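Local coordinates for putative NADP oxidoreductase BF3122 (Bacteroides fragilis, PDB 3D1L) that is a putative NADP-dependent oxidoreductase, probably binding its dinucleotide cofactor through an N-terminal Rossmann-type domain, with a substrate that the structure alone does not show, at the interface of chains A and B. Residues are numbered along the deposited sequence; one frame, centred on the assembly and turned at random. Chains: chain A/B, Putative NADP oxidoreductase BF3122.

Contacts 1 and 2 lie side by side in one two-fold symmetric interface, the centres of their C-alpha atoms about 10 Å apart. B:Thr181, on helix 168-198, belongs to both, and helix 207-219 of chain A supplies A:Leu207 and A:Ile210 to contact 1 and A:Leu209 and A:Thr213 to contact 2. The same threonine of the other copy, B:Thr213, acts in contact 1, so by symmetry one helix serves both. Contact 2 also brings in the stretch B:Met123 to B:Thr125. The helical regions thus interlock reciprocally, which would suit a stable dimer, although the deposited assembly alone does not prove one.

Contact 1: the interface of chains A and B. Residues chain A 189, 203, 207, 210; chain B 181, 213-214, 217, 222.
A:Tyr189 reaches across to B:Pro222, B:Val217, B:Thr213 and B:Ala214, meeting a different one at nearly every step along its side chain. Its CB rests 3.9 Å from CG of the B:Pro222 ring. Beyond it, the aromatic ring leaves with CG anti to the carbonyl carbon (chi1 -51°), a course that carries it along helix 207-219 of chain B. Ring atom CD2 touches both methyls of B:Val217, CG1 being the nearer at 3.7 Å, and the two side chains cross at about a right angle. Next, CE2 lies 3.7 Å from the backbone O of B:Thr213, with the methyl CG2 of the same threonine also in contact. At the tip, the phenol OH packs against CA and CB of B:Ala214.

A:Ile210, from within chain A, stands over one face of this ring, its CD1 3.7 Å above the plane and offset toward the rim, while chain B lines the CD2/CE2 side and the hydroxyl. The isoleucine branches make further contacts: CG2 meets CB of B:Ala214 at 3.7 Å, CD1 approaches B:Val217 CG2, and CG1 presses on the methyl CG2 of B:Thr181 at 3.3 Å, a tight fit.

On the B:Pro222 side, A:Phe203 brings its ring atom CZ to 3.9 Å from the proline CG, opposite in direction to the pyrrolidine. A:Leu207 adds its CD2 methyl against the backbone O of B:Val217. In the fold, this largely apolar patch lies where helices 168-198 and 207-219 of each chain meet those of the other, bordered by 3-10 helix 203-206 of chain A and the start of helix 222-225 of chain B.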
# COMPACT_ATOMS: atom_id res chain seq x y z
N TYR A 189 2.65 7.63 -8.30
CA TYR A 189 3.66 7.05 -9.20
C TYR A 189 3.80 7.89 -10.48
O TYR A 189 4.92 8.12 -10.95
CB TYR A 189 3.31 5.60 -9.64
CG TYR A 189 2.97 4.58 -8.58
CD1 TYR A 189 3.47 4.67 -7.27
CD2 TYR A 189 2.17 3.47 -8.90
CE1 TYR A 189 3.15 3.68 -6.30
CE2 TYR A 189 1.84 2.51 -7.95
CZ TYR A 189 2.35 2.61 -6.66
OH TYR A 189 2.04 1.64 -5.75
N PHE A 203 13.03 6.08 -14.56
CA PHE A 203 12.00 5.79 -13.59
C PHE A 203 12.22 4.45 -12.89
O PHE A 203 11.71 4.26 -11.79
CB PHE A 203 10.60 5.81 -14.27
CG PHE A 203 9.46 5.54 -13.31
CD1 PHE A 203 9.05 6.50 -12.40
CD2 PHE A 203 8.81 4.30 -13.32
CE1 PHE A 203 8.00 6.24 -11.51
CE2 PHE A 203 7.77 4.03 -12.43
CZ PHE A 203 7.36 5.01 -11.53
N LEU A 207 11.12 1.56 -8.71
CA LEU A 207 10.37 0.28 -8.61
C LEU A 207 10.57 -0.53 -7.31
O LEU A 207 9.62 -1.12 -6.82
CB LEU A 207 10.59 -0.63 -9.85
CG LEU A 207 9.95 -0.26 -11.19
CD1 LEU A 207 10.46 -1.16 -12.30
CD2 LEU A 207 8.41 -0.26 -11.14
N ILE A 210 8.50 1.45 -4.72
CA ILE A 210 7.09 1.10 -4.95
C ILE A 210 6.75 -0.28 -4.36
O ILE A 210 5.78 -0.43 -3.61
CB ILE A 210 6.71 1.21 -6.47
CG1 ILE A 210 6.59 2.67 -6.87
CG2 ILE A 210 5.41 0.44 -6.80
CD1 ILE A 210 6.59 2.94 -8.41
N THR B 181 6.53 8.90 -4.37
CA THR B 181 6.45 7.46 -4.57
C THR B 181 6.17 6.69 -3.29
O THR B 181 5.42 5.71 -3.33
CB THR B 181 7.72 6.92 -5.22
OG1 THR B 181 7.82 7.49 -6.53
CG2 THR B 181 7.62 5.41 -5.36
N THR B 213 -1.91 -2.72 -7.75
CA THR B 213 -1.58 -1.35 -8.18
C THR B 213 -0.06 -1.18 -8.32
O THR B 213 0.40 -0.57 -9.29
CB THR B 213 -2.17 -0.33 -7.19
OG1 THR B 213 -3.59 -0.54 -7.14
CG2 THR B 213 -1.89 1.10 -7.60
N ALA B 214 0.69 -1.73 -7.38
CA ALA B 214 2.15 -1.70 -7.45
C ALA B 214 2.69 -2.58 -8.59
O ALA B 214 3.52 -2.12 -9.39
CB ALA B 214 2.76 -2.11 -6.12
N VAL B 217 2.76 -1.28 -12.46
CA VAL B 217 3.70 -0.28 -13.00
C VAL B 217 5.06 -0.86 -13.34
O VAL B 217 5.94 -0.14 -13.82
CB VAL B 217 3.83 1.03 -12.14
CG1 VAL B 217 2.55 1.87 -12.24
CG2 VAL B 217 4.19 0.72 -10.70
N PRO B 222 3.01 4.47 -15.39
CA PRO B 222 1.91 4.90 -14.51
C PRO B 222 0.77 5.61 -15.23
O PRO B 222 -0.41 5.35 -14.93
CB PRO B 222 2.60 5.85 -13.53
CG PRO B 222 3.98 5.29 -13.42
CD PRO B 222 4.32 4.86 -14.84

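Contact 2: the interface of chains A and B. Residues chain A 209, 213; chain B 123-125, 178, 181-182.
A:Leu209 pushes its isobutyl group between B:Met123, a selenomethionine, and B:Cys182, burying 52 Å² against chain B. Its CB lies 3.6 Å from the SG of B:Cys182. The branches separate: CD1 approaches the backbone O of B:Met123, while CD2 meets that residue's terminal methyl CE at 3.6 Å and the CB of B:Ala178 at 3.8 Å. The leucine and selenomethionine side chains cross at about a right angle. A bend at the end of the selenomethionine chain (chi3 62°) puts CE near both leucine methyls.

A:Thr213, one turn later on helix 207-219, buries the next largest area, 27 Å². Its OG1 passes 3.6 Å from the SG of B:Cys182, and its methyl CG2 lies against the backbone O of that cysteine. The hydroxyl is tied within chain A, donating to the backbone O of A:Leu209 at 2.7 Å, tilted 35° from the carbonyl plane. B:Cys182, on helix 168-198 of the partner, touches both residues of this turn.

B:Gln124, B:Thr125, B:Ala178 and B:Cys182 also line a pocket for 2-mercapto-propion aldehyde, and A:Leu209 borders another; this small thiol may come from crystallisation. B:Thr125, in loop segment 123-125 set against the partner's helix 207-219, approaches A:Thr213 through CG2. The bent B:Gln124 side chain folds back to the next residue, its OE1 accepting the N-H of B:Thr125 (N to OE1 2.8 Å) on an in-plane lone pair and lying 3.5 Å from CA of A:Leu209.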
# COMPACT_ATOMS: atom_id res chain seq x y z
N LEU A 209 11.18 0.90 -4.45
CA LEU A 209 10.54 1.75 -3.44
C LEU A 209 9.03 1.53 -3.49
O LEU A 209 8.36 1.40 -2.45
CB LEU A 209 10.86 3.22 -3.72
CG LEU A 209 12.27 3.78 -3.40
CD1 LEU A 209 13.38 3.06 -4.14
CD2 LEU A 209 12.34 5.25 -3.72
N THR A 213 7.06 -0.22 -0.42
CA THR A 213 5.97 0.59 0.14
C THR A 213 4.70 -0.22 0.27
O THR A 213 4.00 -0.13 1.28
CB THR A 213 5.74 1.91 -0.70
OG1 THR A 213 6.90 2.71 -0.57
CG2 THR A 213 4.55 2.74 -0.20
N MSE B 123 18.19 4.55 -0.57
CA MSE B 123 16.86 5.13 -0.80
C MSE B 123 15.84 4.01 -0.75
O MSE B 123 15.76 3.16 -1.63
CB MSE B 123 16.82 5.81 -2.17
CG MSE B 123 15.61 6.71 -2.41
SE MSE B 123 15.66 7.55 -4.16
CE MSE B 123 15.59 5.92 -5.20
N GLN B 124 15.07 4.00 0.31
CA GLN B 124 14.06 2.97 0.55
C GLN B 124 13.26 3.46 1.73
O GLN B 124 13.75 4.27 2.51
CB GLN B 124 14.74 1.62 0.87
CG GLN B 124 13.81 0.38 0.95
CD GLN B 124 12.81 0.31 -0.20
OE1 GLN B 124 11.85 1.08 -0.24
NE2 GLN B 124 13.04 -0.60 -1.14
N THR B 125 12.04 2.98 1.85
CA THR B 125 11.23 3.26 3.01
C THR B 125 11.69 2.29 4.11
O THR B 125 11.79 1.07 3.89
CB THR B 125 9.74 3.19 2.64
OG1 THR B 125 8.93 3.41 3.79
CG2 THR B 125 9.37 1.86 2.01
N ALA B 178 10.84 10.35 -4.65
CA ALA B 178 10.62 9.30 -3.64
C ALA B 178 9.60 9.74 -2.62
O ALA B 178 8.96 8.91 -2.00
CB ALA B 178 11.96 8.94 -2.92
N THR B 181 6.53 8.90 -4.37
CA THR B 181 6.45 7.46 -4.57
C THR B 181 6.17 6.69 -3.29
O THR B 181 5.42 5.71 -3.33
CB THR B 181 7.72 6.92 -5.22
OG1 THR B 181 7.82 7.49 -6.53
CG2 THR B 181 7.62 5.41 -5.36
N CYS B 182 6.78 7.10 -2.19
CA CYS B 182 6.71 6.32 -0.94
C CYS B 182 5.84 6.96 0.13
O CYS B 182 4.99 6.31 0.74
CB CYS B 182 8.09 6.18 -0.30
SG CYS B 182 9.35 5.25 -1.22